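Local coordinates for protein methylaspartate ammonia-lyase (Citrobacter amalonaticus, PDB 1KKO) that catalyses the reversible anti elimination of ammonia from L-threo-3-methylaspartate to give mesaconate, with magnesium as cofactor, at residues P168-G174 with D190-L196; H232-D238 with G267-E273; R177-V181 with Y214-L218. One frame throughout, in Å; residues are numbered along the deposited sequence.

Contact 1: residues P168-G174 with D190-L196; sequences PLFGQSG and DVLPHAL. With SO4 (sulfate ion), chain C.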
loop_
_atom_site.group_PDB
_atom_site.type_symbol
_atom_site.label_atom_id
_atom_site.label_comp_id
_atom_site.label_asym_id
_atom_site.label_seq_id
_atom_site.Cartn_x
_atom_site.Cartn_y
_atom_site.Cartn_z
ATOM N N PRO A 168 -15.912 -5.486 10.139
ATOM C CA PRO A 168 -16.143 -4.227 9.432
ATOM C C PRO A 168 -14.877 -3.386 9.325
ATOM O O PRO A 168 -14.186 -3.214 10.324
ATOM C CB PRO A 168 -17.196 -3.532 10.295
ATOM C CG PRO A 168 -17.899 -4.645 10.979
ATOM C CD PRO A 168 -16.816 -5.626 11.297
ATOM N N LEU A 169 -14.615 -2.868 8.129
ATOM C CA LEU A 169 -13.409 -2.098 7.852
ATOM C C LEU A 169 -13.709 -0.615 7.717
ATOM O O LEU A 169 -14.726 -0.223 7.148
ATOM C CB LEU A 169 -12.734 -2.589 6.570
ATOM C CG LEU A 169 -12.418 -4.079 6.502
ATOM C CD1 LEU A 169 -11.665 -4.403 5.220
ATOM C CD2 LEU A 169 -11.625 -4.511 7.691
ATOM N N PHE A 170 -12.763 0.183 8.194
ATOM C CA PHE A 170 -12.888 1.633 8.284
ATOM C C PHE A 170 -11.794 2.305 7.473
ATOM O O PHE A 170 -10.607 2.135 7.766
ATOM C CB PHE A 170 -12.767 2.031 9.760
ATOM C CG PHE A 170 -12.739 3.501 10.023
ATOM C CD1 PHE A 170 -13.524 4.382 9.307
ATOM C CD2 PHE A 170 -11.908 3.994 11.008
ATOM C CE1 PHE A 170 -13.493 5.729 9.590
ATOM C CE2 PHE A 170 -11.869 5.339 11.288
ATOM C CZ PHE A 170 -12.677 6.203 10.588
ATOM N N GLY A 171 -12.187 3.068 6.461
ATOM C CA GLY A 171 -11.253 3.791 5.615
ATOM C C GLY A 171 -11.023 5.213 6.084
ATOM O O GLY A 171 -11.960 5.890 6.500
ATOM N N GLN A 172 -9.764 5.657 6.028
ATOM C CA GLN A 172 -9.403 7.022 6.400
ATOM C C GLN A 172 -8.909 7.814 5.201
ATOM O O GLN A 172 -8.090 7.345 4.412
ATOM C CB GLN A 172 -8.433 7.070 7.587
ATOM C CG GLN A 172 -6.975 6.802 7.313
ATOM C CD GLN A 172 -6.093 7.196 8.493
ATOM O OE1 GLN A 172 -6.290 8.261 9.077
ATOM N NE2 GLN A 172 -5.129 6.345 8.847
ATOM N N SER A 173 -9.424 9.032 5.084
ATOM C CA SER A 173 -9.185 9.888 3.934
ATOM C C SER A 173 -8.003 10.831 4.008
ATOM O O SER A 173 -7.558 11.357 2.988
ATOM C CB SER A 173 -10.416 10.778 3.780
ATOM O OG SER A 173 -10.590 11.619 4.914
ATOM N N GLY A 174 -7.522 11.108 5.207
ATOM C CA GLY A 174 -6.603 12.209 5.371
ATOM C C GLY A 174 -7.374 13.474 4.997
ATOM O O GLY A 174 -8.595 13.532 5.105
ATOM N N ASP A 190 -17.084 -0.473 4.510
ATOM C CA ASP A 190 -18.096 -0.612 5.561
ATOM C C ASP A 190 -18.274 0.631 6.427
ATOM O O ASP A 190 -19.386 0.927 6.862
ATOM C CB ASP A 190 -17.752 -1.768 6.500
ATOM C CG ASP A 190 -17.474 -3.067 5.779
ATOM O OD1 ASP A 190 -18.326 -3.520 4.983
ATOM O OD2 ASP A 190 -16.430 -3.710 5.981
ATOM N N VAL A 191 -17.175 1.321 6.724
ATOM C CA VAL A 191 -17.173 2.458 7.629
ATOM C C VAL A 191 -16.255 3.519 7.029
ATOM O O VAL A 191 -15.175 3.189 6.533
ATOM C CB VAL A 191 -16.659 2.051 9.023
ATOM C CG1 VAL A 191 -16.855 3.201 10.016
ATOM C CG2 VAL A 191 -17.348 0.779 9.522
ATOM N N LEU A 192 -16.639 4.787 7.104
ATOM C CA LEU A 192 -15.872 5.828 6.443
ATOM C C LEU A 192 -16.272 7.169 7.014
ATOM O O LEU A 192 -17.342 7.277 7.614
ATOM C CB LEU A 192 -16.140 5.802 4.932
ATOM C CG LEU A 192 -17.504 6.286 4.438
ATOM C CD1 LEU A 192 -17.447 6.546 2.940
ATOM C CD2 LEU A 192 -18.641 5.333 4.787
ATOM N N PRO A 193 -15.503 8.224 6.760
ATOM C CA PRO A 193 -14.230 8.256 6.042
ATOM C C PRO A 193 -13.097 8.881 6.860
ATOM O O PRO A 193 -12.064 9.224 6.272
ATOM C CB PRO A 193 -14.561 9.233 4.931
ATOM C CG PRO A 193 -15.327 10.310 5.717
ATOM C CD PRO A 193 -16.042 9.586 6.860
ATOM N N HIS A 194 -13.306 9.035 8.168
ATOM C CA HIS A 194 -12.379 9.685 9.090
ATOM C C HIS A 194 -12.371 11.221 8.921
ATOM O O HIS A 194 -12.700 11.952 9.873
ATOM C CB HIS A 194 -10.981 9.056 9.013
ATOM C CG HIS A 194 -10.019 9.626 9.997
ATOM N ND1 HIS A 194 -9.607 8.973 11.138
ATOM C CD2 HIS A 194 -9.377 10.817 9.988
ATOM C CE1 HIS A 194 -8.753 9.746 11.788
ATOM N NE2 HIS A 194 -8.583 10.861 11.101
ATOM N N ALA A 195 -11.979 11.688 7.733
ATOM C CA ALA A 195 -12.080 13.093 7.314
ATOM C C ALA A 195 -11.111 14.079 7.940
ATOM O O ALA A 195 -11.143 15.257 7.589
ATOM C CB ALA A 195 -13.510 13.584 7.463
ATOM N N LEU A 196 -10.275 13.617 8.862
ATOM C CA LEU A 196 -9.201 14.429 9.444
ATOM C C LEU A 196 -9.678 15.847 9.762
ATOM O O LEU A 196 -9.145 16.833 9.250
ATOM C CB LEU A 196 -7.999 14.455 8.499
ATOM C CG LEU A 196 -6.683 14.985 9.071
ATOM C CD1 LEU A 196 -6.204 14.199 10.253
ATOM C CD2 LEU A 196 -5.639 14.967 7.972
HETATM S S SO4 C . -2.903 7.873 12.188
HETATM O O1 SO4 C . -1.647 7.467 12.867
HETATM O O2 SO4 C . -2.728 9.364 12.009
HETATM O O3 SO4 C . -3.022 7.210 10.895
HETATM O O4 SO4 C . -4.127 7.640 12.992
#
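The imidazole of H194 carries the amide oxygen of Q172 over one face, OE1 sitting 3.8 Å above the plane and over its centre, while CZ of the F170 ring comes up at its edge. The F170 ring in turn has V191 O at its own edge, 3.4 Å from CD1, and H236 of strand 234-238 stacks on it. The two segments hold the first and second parallel strands of the TIM barrel, a beta-alpha-beta unit whose crossover is helix 179-186. At its start L169 N donates to D190 OD2 (2.9 Å, 167°) through the anti lone pair of the carboxylate, and G171 N donates to V191 O. At the C-terminal ends of the strands, Q172, just past strand 169-170, and H194, the last residue of strand 191-194, lay their side chains alongside each other, pointing the same way, CB to CB 3.5 Å, with amide and ring planes 53° apart. Q172 binds the substrate and H194 is assigned as the transition-state stabiliser; H194 NE2 is hydrogen-bonded to the Y240 hydroxyl. The extended chain of Q172 brings NE2 to O3 of a sulfate ion (3.1 Å), which is also held by T360, C361 and the proton acceptor K331, so the anion lies within the active site. The peptide before P193 is cis, and the P193 carbonyl oxygen takes a hydrogen bond from S173 N at 2.9 Å.

Contact 2: residues H232-D238 with G267-E273; sequences HPTLHID and GLPLYIE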
loop_
_atom_site.group_PDB
_atom_site.type_symbol
_atom_site.label_atom_id
_atom_site.label_comp_id
_atom_site.label_asym_id
_atom_site.label_seq_id
_atom_site.Cartn_x
_atom_site.Cartn_y
_atom_site.Cartn_z
ATOM N N HIS A 232 -25.287 0.590 3.091
ATOM C CA HIS A 232 -25.694 1.426 4.214
ATOM C C HIS A 232 -24.530 1.477 5.197
ATOM O O HIS A 232 -24.587 0.874 6.274
ATOM C CB HIS A 232 -26.929 0.791 4.873
ATOM C CG HIS A 232 -27.658 1.686 5.829
ATOM N ND1 HIS A 232 -27.495 1.609 7.193
ATOM C CD2 HIS A 232 -28.597 2.639 5.617
ATOM C CE1 HIS A 232 -28.279 2.497 7.780
ATOM N NE2 HIS A 232 -28.956 3.137 6.846
ATOM N N PRO A 233 -23.459 2.174 4.834
ATOM C CA PRO A 233 -22.268 2.187 5.686
ATOM C C PRO A 233 -22.433 3.031 6.937
ATOM O O PRO A 233 -23.362 3.821 7.073
ATOM C CB PRO A 233 -21.220 2.830 4.784
ATOM C CG PRO A 233 -22.020 3.756 3.963
ATOM C CD PRO A 233 -23.253 2.969 3.613
ATOM N N THR A 234 -21.497 2.845 7.853
ATOM C CA THR A 234 -21.427 3.658 9.061
ATOM C C THR A 234 -20.484 4.825 8.838
ATOM O O THR A 234 -19.455 4.675 8.180
ATOM C CB THR A 234 -20.933 2.792 10.216
ATOM O OG1 THR A 234 -21.985 1.899 10.587
ATOM C CG2 THR A 234 -20.637 3.601 11.474
ATOM N N LEU A 235 -20.843 5.986 9.376
ATOM C CA LEU A 235 -20.005 7.174 9.300
ATOM C C LEU A 235 -19.195 7.298 10.579
ATOM O O LEU A 235 -19.720 7.148 11.678
ATOM C CB LEU A 235 -20.860 8.419 9.094
ATOM C CG LEU A 235 -21.865 8.331 7.943
ATOM C CD1 LEU A 235 -22.565 9.676 7.793
ATOM C CD2 LEU A 235 -21.182 7.905 6.649
ATOM N N HIS A 236 -17.903 7.564 10.431
ATOM C CA HIS A 236 -16.994 7.666 11.569
ATOM C C HIS A 236 -16.043 8.792 11.205
ATOM O O HIS A 236 -15.310 8.715 10.217
ATOM C CB HIS A 236 -16.299 6.318 11.748
ATOM C CG HIS A 236 -15.282 6.242 12.842
ATOM N ND1 HIS A 236 -15.021 5.062 13.501
ATOM C CD2 HIS A 236 -14.411 7.152 13.336
ATOM C CE1 HIS A 236 -14.032 5.251 14.356
ATOM N NE2 HIS A 236 -13.638 6.509 14.273
ATOM N N ILE A 237 -16.107 9.866 11.981
ATOM C CA ILE A 237 -15.334 11.067 11.730
ATOM C C ILE A 237 -14.530 11.415 12.970
ATOM O O ILE A 237 -15.055 11.398 14.077
ATOM C CB ILE A 237 -16.285 12.220 11.344
ATOM C CG1 ILE A 237 -16.959 11.909 9.996
ATOM C CG2 ILE A 237 -15.538 13.552 11.307
ATOM C CD1 ILE A 237 -18.134 12.819 9.645
ATOM N N ASP A 238 -13.242 11.695 12.772
ATOM C CA ASP A 238 -12.318 12.030 13.852
ATOM C C ASP A 238 -12.107 13.533 13.863
ATOM O O ASP A 238 -11.670 14.128 12.861
ATOM C CB ASP A 238 -10.980 11.323 13.628
ATOM C CG ASP A 238 -10.040 11.389 14.828
ATOM O OD1 ASP A 238 -10.233 12.198 15.784
ATOM O OD2 ASP A 238 -9.042 10.621 14.862
ATOM N N GLY A 267 -29.852 8.660 8.370
ATOM C CA GLY A 267 -30.095 7.267 8.696
ATOM C C GLY A 267 -28.861 6.383 8.805
ATOM O O GLY A 267 -28.951 5.258 9.278
ATOM N N LEU A 268 -27.710 6.881 8.361
ATOM C CA LEU A 268 -26.462 6.134 8.472
ATOM C C LEU A 268 -25.951 6.314 9.898
ATOM O O LEU A 268 -25.936 7.434 10.396
ATOM C CB LEU A 268 -25.442 6.671 7.465
ATOM C CG LEU A 268 -25.902 6.658 6.001
ATOM C CD1 LEU A 268 -24.888 7.321 5.078
ATOM C CD2 LEU A 268 -26.189 5.247 5.541
ATOM N N PRO A 269 -25.538 5.240 10.570
ATOM C CA PRO A 269 -25.022 5.377 11.935
ATOM C C PRO A 269 -23.838 6.322 11.971
ATOM O O PRO A 269 -23.040 6.323 11.034
ATOM C CB PRO A 269 -24.588 3.961 12.300
ATOM C CG PRO A 269 -25.296 3.057 11.349
ATOM C CD PRO A 269 -25.512 3.844 10.102
ATOM N N LEU A 270 -23.733 7.118 13.025
ATOM C CA LEU A 270 -22.679 8.110 13.131
ATOM C C LEU A 270 -21.858 7.923 14.393
ATOM O O LEU A 270 -22.393 7.750 15.490
ATOM C CB LEU A 270 -23.274 9.523 13.091
ATOM C CG LEU A 270 -22.296 10.690 13.223
ATOM C CD1 LEU A 270 -21.348 10.749 12.026
ATOM C CD2 LEU A 270 -23.057 12.003 13.368
ATOM N N TYR A 271 -20.538 7.954 14.200
ATOM C CA TYR A 271 -19.568 7.901 15.274
ATOM C C TYR A 271 -18.661 9.123 15.179
ATOM O O TYR A 271 -18.199 9.467 14.082
ATOM C CB TYR A 271 -18.687 6.670 15.130
ATOM C CG TYR A 271 -19.308 5.360 15.543
ATOM C CD1 TYR A 271 -20.312 4.773 14.795
ATOM C CD2 TYR A 271 -18.876 4.702 16.678
ATOM C CE1 TYR A 271 -20.884 3.561 15.179
ATOM C CE2 TYR A 271 -19.417 3.473 17.057
ATOM C CZ TYR A 271 -20.415 2.912 16.300
ATOM O OH TYR A 271 -20.953 1.695 16.677
ATOM N N ILE A 272 -18.404 9.759 16.322
ATOM C CA ILE A 272 -17.478 10.882 16.388
ATOM C C ILE A 272 -16.323 10.500 17.300
ATOM O O ILE A 272 -16.520 10.216 18.475
ATOM C CB ILE A 272 -18.171 12.149 16.926
ATOM C CG1 ILE A 272 -19.307 12.597 16.000
ATOM C CG2 ILE A 272 -17.140 13.273 17.133
ATOM C CD1 ILE A 272 -18.886 13.015 14.601
ATOM N N GLU A 273 -15.126 10.456 16.729
ATOM C CA GLU A 273 -13.928 10.094 17.472
ATOM C C GLU A 273 -13.199 11.331 17.974
ATOM O O GLU A 273 -13.114 12.343 17.274
ATOM C CB GLU A 273 -13.005 9.229 16.600
ATOM C CG GLU A 273 -11.743 8.769 17.318
ATOM C CD GLU A 273 -10.983 7.677 16.592
ATOM O OE1 GLU A 273 -11.263 7.406 15.412
ATOM O OE2 GLU A 273 -10.077 7.091 17.213
#
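Strands 234-238 and 270-273 run parallel, their axes 4.6 Å apart and inclined by 16°, and the bonds alternate from L235 N to P269 O, Y271 N to L235 O, I237 N to Y271 O and E273 N to I237 O. On the face bearing H236, D238, Y271 and E273, the imidazole of H236 reaches along the sheet to the carboxylate. Its NE2 donates to E273 OE1 (2.8 Å, 163°); the oxygen lies near the ring plane, but the donor meets it from above the carboxylate plane, and the two flat groups are turned 60° apart. R382 binds ND1 of the same ring, and Q329 binds OE2 of E273, so ring and carboxylate are each gripped from two directions. These are the third and fourth strands of the TIM barrel, with D238 and E273 near their C-terminal ends, where enolase-superfamily enzymes carry their metal ligands. Both are magnesium ligands of this enzyme, together with D307. With CG anti to the backbone N in each residue, D238 OD2 and E273 OE1 come within 3.9 Å, a proximity of like charges that a bound magnesium ion would probably offset. On the other face L235 CB meets L270 CD1 at 3.8 Å, and helix 209-225 covers L235 and I237. Nearer the N-terminal ends of the strands, T234 CG2 touches Y271 CD1 at 3.5 Å; the phenol hydroxyl beyond is bonded to E354 and K303. Before the strands begin, L268 CD2 makes a CH-pi contact over one face of the H232 ring, 3.7 Å from its centroid, and the same methyl lies 3.5 Å from P233 O, a buried carbonyl oxygen without a hydrogen-bond partner.

Contact 3: residues R177-V181 with Y214-L218; sequences RYIAV and YVRWL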
loop_
_atom_site.group_PDB
_atom_site.type_symbol
_atom_site.label_atom_id
_atom_site.label_comp_id
_atom_site.label_asym_id
_atom_site.label_seq_id
_atom_site.Cartn_x
_atom_site.Cartn_y
_atom_site.Cartn_z
ATOM N N ARG A 177 -10.728 14.504 1.882
ATOM C CA ARG A 177 -12.021 14.072 2.420
ATOM C C ARG A 177 -13.204 14.053 1.460
ATOM O O ARG A 177 -14.289 13.622 1.836
ATOM C CB ARG A 177 -12.364 14.876 3.676
ATOM C CG ARG A 177 -12.693 16.353 3.446
ATOM C CD ARG A 177 -12.994 17.096 4.741
ATOM N NE ARG A 177 -11.843 17.014 5.612
ATOM C CZ ARG A 177 -10.738 17.736 5.497
ATOM N NH1 ARG A 177 -10.627 18.689 4.575
ATOM N NH2 ARG A 177 -9.743 17.511 6.322
ATOM N N TYR A 178 -12.997 14.494 0.221
ATOM C CA TYR A 178 -14.056 14.428 -0.778
ATOM C C TYR A 178 -13.745 13.315 -1.778
ATOM O O TYR A 178 -14.529 12.387 -1.950
ATOM C CB TYR A 178 -14.242 15.783 -1.475
ATOM C CG TYR A 178 -14.604 16.871 -0.499
ATOM C CD1 TYR A 178 -15.878 16.943 0.048
ATOM C CD2 TYR A 178 -13.666 17.792 -0.088
ATOM C CE1 TYR A 178 -16.209 17.918 0.967
ATOM C CE2 TYR A 178 -13.987 18.771 0.837
ATOM C CZ TYR A 178 -15.263 18.828 1.355
ATOM O OH TYR A 178 -15.586 19.810 2.272
ATOM N N ILE A 179 -12.578 13.393 -2.403
ATOM C CA ILE A 179 -12.163 12.369 -3.353
ATOM C C ILE A 179 -12.095 10.984 -2.705
ATOM O O ILE A 179 -12.517 10.001 -3.308
ATOM C CB ILE A 179 -10.798 12.720 -3.971
ATOM C CG1 ILE A 179 -10.916 13.963 -4.867
ATOM C CG2 ILE A 179 -10.242 11.524 -4.721
ATOM C CD1 ILE A 179 -11.915 13.840 -5.987
ATOM N N ALA A 180 -11.576 10.894 -1.483
ATOM C CA ALA A 180 -11.428 9.586 -0.858
ATOM C C ALA A 180 -12.773 8.938 -0.579
ATOM O O ALA A 180 -12.894 7.714 -0.608
ATOM C CB ALA A 180 -10.600 9.683 0.404
ATOM N N VAL A 181 -13.793 9.750 -0.313
ATOM C CA VAL A 181 -15.134 9.230 -0.091
ATOM C C VAL A 181 -15.631 8.517 -1.346
ATOM O O VAL A 181 -16.205 7.430 -1.271
ATOM C CB VAL A 181 -16.096 10.351 0.355
ATOM C CG1 VAL A 181 -17.557 9.947 0.195
ATOM C CG2 VAL A 181 -15.816 10.709 1.799
ATOM N N TYR A 214 -20.337 19.110 6.036
ATOM C CA TYR A 214 -19.599 17.955 5.539
ATOM C C TYR A 214 -20.367 16.643 5.748
ATOM O O TYR A 214 -20.406 15.792 4.855
ATOM C CB TYR A 214 -18.222 17.864 6.188
ATOM C CG TYR A 214 -17.477 16.650 5.682
ATOM C CD1 TYR A 214 -16.939 16.635 4.401
ATOM C CD2 TYR A 214 -17.364 15.499 6.454
ATOM C CE1 TYR A 214 -16.293 15.525 3.915
ATOM C CE2 TYR A 214 -16.710 14.392 5.976
ATOM C CZ TYR A 214 -16.185 14.403 4.704
ATOM O OH TYR A 214 -15.537 13.279 4.236
ATOM N N VAL A 215 -20.978 16.461 6.917
ATOM C CA VAL A 215 -21.718 15.234 7.172
ATOM C C VAL A 215 -22.854 15.105 6.164
ATOM O O VAL A 215 -23.128 14.018 5.652
ATOM C CB VAL A 215 -22.261 15.154 8.609
ATOM C CG1 VAL A 215 -23.079 13.899 8.797
ATOM C CG2 VAL A 215 -21.117 15.162 9.610
ATOM N N ARG A 216 -23.517 16.223 5.879
ATOM C CA ARG A 216 -24.611 16.226 4.920
ATOM C C ARG A 216 -24.097 15.888 3.525
ATOM O O ARG A 216 -24.714 15.108 2.796
ATOM C CB ARG A 216 -25.304 17.590 4.915
ATOM C CG ARG A 216 -26.508 17.662 3.993
ATOM C CD ARG A 216 -27.588 16.673 4.334
ATOM N NE ARG A 216 -28.371 16.295 3.167
ATOM C CZ ARG A 216 -29.661 15.994 3.199
ATOM N NH1 ARG A 216 -30.328 16.018 4.348
ATOM N NH2 ARG A 216 -30.284 15.665 2.076
ATOM N N TRP A 217 -22.969 16.488 3.160
ATOM C CA TRP A 217 -22.360 16.219 1.868
ATOM C C TRP A 217 -22.023 14.735 1.772
ATOM O O TRP A 217 -22.245 14.096 0.749
ATOM C CB TRP A 217 -21.091 17.038 1.662
ATOM C CG TRP A 217 -20.446 16.682 0.375
ATOM C CD1 TRP A 217 -20.724 17.210 -0.850
ATOM C CD2 TRP A 217 -19.478 15.653 0.155
ATOM N NE1 TRP A 217 -19.964 16.597 -1.817
ATOM C CE2 TRP A 217 -19.189 15.636 -1.225
ATOM C CE3 TRP A 217 -18.799 14.757 0.988
ATOM C CZ2 TRP A 217 -18.268 14.751 -1.788
ATOM C CZ3 TRP A 217 -17.890 13.883 0.426
ATOM C CH2 TRP A 217 -17.627 13.892 -0.944
ATOM N N LEU A 218 -21.491 14.202 2.865
ATOM C CA LEU A 218 -21.059 12.815 2.939
ATOM C C LEU A 218 -22.219 11.838 2.776
ATOM O O LEU A 218 -22.171 10.936 1.938
ATOM C CB LEU A 218 -20.348 12.607 4.273
ATOM C CG LEU A 218 -19.985 11.189 4.686
ATOM C CD1 LEU A 218 -19.084 10.539 3.655
ATOM C CD2 LEU A 218 -19.318 11.248 6.042
#
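The hydroxyl of Y214 donates to the backbone carbonyl oxygen of R177, OH to O 2.7 Å, and so ties helix 209-225 to the turn that leads into helix 179-186. The phenol reaches that carbonyl because CG of Y214 stands anti to its own backbone N (chi1 179°), which sends the ring straight across from one helix to the other. The oxygen of R177 lies at the edge of this ring, while the aliphatic part of the R177 side chain crosses over its face, CD 4.2 Å from the centroid. The arginine chain turns about its CG-CD bond and leaves the tyrosine: NE bonds to A195 O, and NH2 forms a salt bridge with D175. Y178 and W217 extend the contact on its outer side. The Y178 ring stands almost upright on the indole in a T-shaped pair, planes at 84°, its CD1 edge directed at the face of the six-membered ring with centroids 4.8 Å apart. Against Y178 the roles reverse: Y214 turns its edge toward the Y178 face in an offset edge-to-face pair, centroids 5.6 Å apart, with Y178 CE1 3.7 Å from Y214 CD1. On the inner side, V181 in the first turn of helix 179-186 packs its CG2 against Y214 OH at 3.6 Å and against L218 CD1 at 3.8 Å, and its CG1 against the indole at CZ3. P193 of strand 191-194 packs against V181, Y214 and L218. The arrangement is an aromatic cluster of Y178, Y214 and W217 that joins the start of helix 179-186 to the adjacent helix 209-225 in the outer layer of a TIM barrel.

How the contacts relate
All three contacts belong to one flank of the TIM barrel. Contacts 1 and 2 have centres about 9 Å apart and meet in the same sheet, where strand 191-194 pairs with strand 234-238 through L192 O to H236 N and H194 N to H236 O. Contact 3 lies in the helical layer outside them, its centre about 11 Å from that of contact 1 and 12 Å from that of contact 2. Along the chain the segments of contacts 1 and 3 alternate, and contact 2 opens only after both have closed. Adjacent strands thus bring Q172, H194, D238 and E273 to one active site, while helices 179-186 and 209-225 cover the outer side.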